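Local coordinates for NIPSNAP domain-containing protein (PDB 5KAK) that is of unknown function but belongs to the NipSnap family and probably forms a dimer through paired beta-strands, at the interface of chains A and B. Sequence-based numbering; all coordinates share one arbitrary frame. Chains: chain A/B, Uncharacterized protein.

The interface of chains A and B. Residues chain A 49-53, 58, 60; chain B 102-105.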
loop_
_atom_site.group_PDB
_atom_site.type_symbol
_atom_site.label_atom_id
_atom_site.label_comp_id
_atom_site.label_asym_id
_atom_site.label_seq_id
_atom_site.Cartn_x
_atom_site.Cartn_y
_atom_site.Cartn_z
ATOM N N PHE A 49 10.129 -17.620 -11.477
ATOM C CA PHE A 49 8.702 -17.860 -11.597
ATOM C C PHE A 49 7.985 -16.638 -12.146
ATOM O O PHE A 49 8.464 -15.506 -12.042
ATOM C CB PHE A 49 8.061 -18.158 -10.245
ATOM C CG PHE A 49 8.812 -19.142 -9.423
ATOM C CD1 PHE A 49 8.664 -20.502 -9.674
ATOM C CD2 PHE A 49 9.644 -18.732 -8.396
ATOM C CE1 PHE A 49 9.359 -21.436 -8.904
ATOM C CE2 PHE A 49 10.328 -19.669 -7.621
ATOM C CZ PHE A 49 10.153 -21.030 -7.871
ATOM N N TYR A 50 6.787 -16.880 -12.659
ATOM C CA TYR A 50 5.788 -15.835 -12.819
ATOM C C TYR A 50 4.517 -16.216 -12.057
ATOM O O TYR A 50 4.208 -17.401 -11.861
ATOM C CB TYR A 50 5.471 -15.576 -14.308
ATOM C CG TYR A 50 4.772 -16.730 -15.008
ATOM C CD1 TYR A 50 5.497 -17.804 -15.510
ATOM C CD2 TYR A 50 3.394 -16.728 -15.191
ATOM C CE1 TYR A 50 4.861 -18.866 -16.160
ATOM C CE2 TYR A 50 2.752 -17.776 -15.841
ATOM C CZ TYR A 50 3.499 -18.842 -16.323
ATOM O OH TYR A 50 2.885 -19.892 -16.971
ATOM N N THR A 51 3.775 -15.204 -11.622
ATOM C CA THR A 51 2.570 -15.428 -10.826
ATOM C C THR A 51 1.382 -15.892 -11.666
ATOM O O THR A 51 1.143 -15.408 -12.775
ATOM C CB THR A 51 2.189 -14.142 -10.092
ATOM O OG1 THR A 51 1.990 -13.108 -11.054
ATOM C CG2 THR A 51 3.293 -13.712 -9.148
ATOM N N ASP A 52 0.619 -16.832 -11.117
ATOM C CA ASP A 52 -0.684 -17.191 -11.652
ATOM C C ASP A 52 -1.829 -16.743 -10.763
ATOM O O ASP A 52 -2.914 -16.434 -11.273
ATOM C CB ASP A 52 -0.783 -18.712 -11.869
ATOM C CG ASP A 52 -2.152 -19.152 -12.399
ATOM O OD1 ASP A 52 -2.653 -18.554 -13.380
ATOM O OD2 ASP A 52 -2.733 -20.101 -11.827
ATOM N N ILE A 53 -1.626 -16.707 -9.447
ATOM C CA ILE A 53 -2.654 -16.200 -8.540
ATOM C C ILE A 53 -1.990 -15.285 -7.513
ATOM O O ILE A 53 -1.041 -15.688 -6.836
ATOM C CB ILE A 53 -3.426 -17.328 -7.830
ATOM C CG1 ILE A 53 -3.920 -18.385 -8.830
ATOM C CG2 ILE A 53 -4.581 -16.729 -7.086
ATOM C CD1 ILE A 53 -4.647 -19.569 -8.200
ATOM N N GLN A 58 3.736 -10.567 -12.724
ATOM C CA GLN A 58 4.859 -10.427 -11.810
ATOM C C GLN A 58 5.762 -11.636 -11.985
ATOM O O GLN A 58 5.284 -12.758 -12.164
ATOM C CB GLN A 58 4.368 -10.314 -10.359
ATOM C CG GLN A 58 5.456 -10.139 -9.308
ATOM C CD GLN A 58 4.865 -10.072 -7.904
ATOM O OE1 GLN A 58 4.768 -11.077 -7.218
ATOM N NE2 GLN A 58 4.460 -8.875 -7.485
ATOM N N VAL A 60 9.148 -13.565 -10.203
ATOM C CA VAL A 60 9.783 -13.691 -8.906
ATOM C C VAL A 60 10.958 -14.626 -9.079
ATOM O O VAL A 60 10.785 -15.757 -9.558
ATOM C CB VAL A 60 8.824 -14.244 -7.842
ATOM C CG1 VAL A 60 9.553 -14.434 -6.502
ATOM C CG2 VAL A 60 7.579 -13.340 -7.708
ATOM N N LYS B 102 0.898 -16.536 -2.726
ATOM C CA LYS B 102 0.843 -16.438 -4.182
ATOM C C LYS B 102 1.084 -17.816 -4.775
ATOM O O LYS B 102 1.790 -18.635 -4.182
ATOM C CB LYS B 102 1.924 -15.535 -4.766
ATOM C CG LYS B 102 2.305 -14.359 -3.945
ATOM C CD LYS B 102 3.478 -13.698 -4.604
ATOM C CE LYS B 102 3.674 -12.330 -4.031
ATOM N NZ LYS B 102 4.863 -11.659 -4.621
ATOM N N ILE B 103 0.540 -18.059 -5.965
ATOM C CA ILE B 103 0.854 -19.272 -6.719
ATOM C C ILE B 103 1.799 -18.866 -7.834
ATOM O O ILE B 103 1.473 -17.986 -8.642
ATOM C CB ILE B 103 -0.394 -19.965 -7.279
ATOM C CG1 ILE B 103 -1.333 -20.357 -6.139
ATOM C CG2 ILE B 103 -0.001 -21.231 -8.053
ATOM C CD1 ILE B 103 -0.646 -21.274 -5.144
ATOM N N LEU B 104 2.962 -19.509 -7.868
ATOM C CA LEU B 104 4.023 -19.207 -8.816
ATOM C C LEU B 104 4.184 -20.354 -9.802
ATOM O O LEU B 104 4.103 -21.526 -9.424
ATOM C CB LEU B 104 5.338 -18.963 -8.079
ATOM C CG LEU B 104 5.336 -17.848 -7.030
ATOM C CD1 LEU B 104 6.679 -17.735 -6.319
ATOM C CD2 LEU B 104 4.970 -16.532 -7.671
ATOM N N LEU B 105 4.412 -20.013 -11.067
ATOM C CA LEU B 105 4.660 -21.023 -12.088
ATOM C C LEU B 105 6.108 -20.946 -12.545
ATOM O O LEU B 105 6.590 -19.846 -12.847
ATOM C CB LEU B 105 3.719 -20.815 -13.281
ATOM C CG LEU B 105 2.236 -20.901 -12.911
ATOM C CD1 LEU B 105 1.334 -20.711 -14.119
ATOM C CD2 LEU B 105 1.952 -22.233 -12.268
#
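The end of strand 45-51 of chain A, with A:Asp52 and the short strand at A:Ile53, pairs antiparallel with residues 103-105 of strand 98-106 of chain B. In this NIPSNAP-family protein the pairing carries beta-sheet hydrogen bonding from one copy to the other; a two-fold axis repeats it with the chains exchanged, which suggests a dimer, though the structure alone does not prove one in solution. A:Tyr50 and B:Leu105 exchange two backbone bonds, the shorter from B:Leu105 N to A:Tyr50 O (2.7 Å, 172° at the hydrogen). Further along, A:Asp52 is an extra residue opposite B:Ile103, a beta-bulge that shifts the pairing by one; B:Ile103 O receives A:Asp52 N (2.9 Å), with A:Ile53 N a weak second donor, and B:Ile103 N bonds A:Ile53 O (3.0 Å). The phenol of A:Tyr50, its CG wedged between backbone N and carbonyl carbon (chi1 67°), folds over B:Leu105: CB of the leucine lies under one ring face, 3.9 Å from the centroid and offset toward the rim, while CD1 reaches the hydroxyl-bearing CZ. The same CD1 touches CB of the poorly ordered A:Asp52. On the opposite side of the paired strands B:Leu104 divides its branches: CD1 approaches the ring of A:Phe49 at CD2, and CD2 meets the A:Thr51 methyl CG2 at 3.6 Å, with A:Val60 CG2 a looser neighbour. A:Ile53 and B:Ile103 lie alongside each other, pointing the same way, CD1 against CG1 at 4.0 Å. B:Lys102 stretches out beyond CG (chi2 173°) and brings its side-chain amine NZ to the amide oxygen OE1 of A:Gln58 (2.7 Å), tying the neighbouring strand 58-65 to chain B; the two side chains meet nearly at right angles.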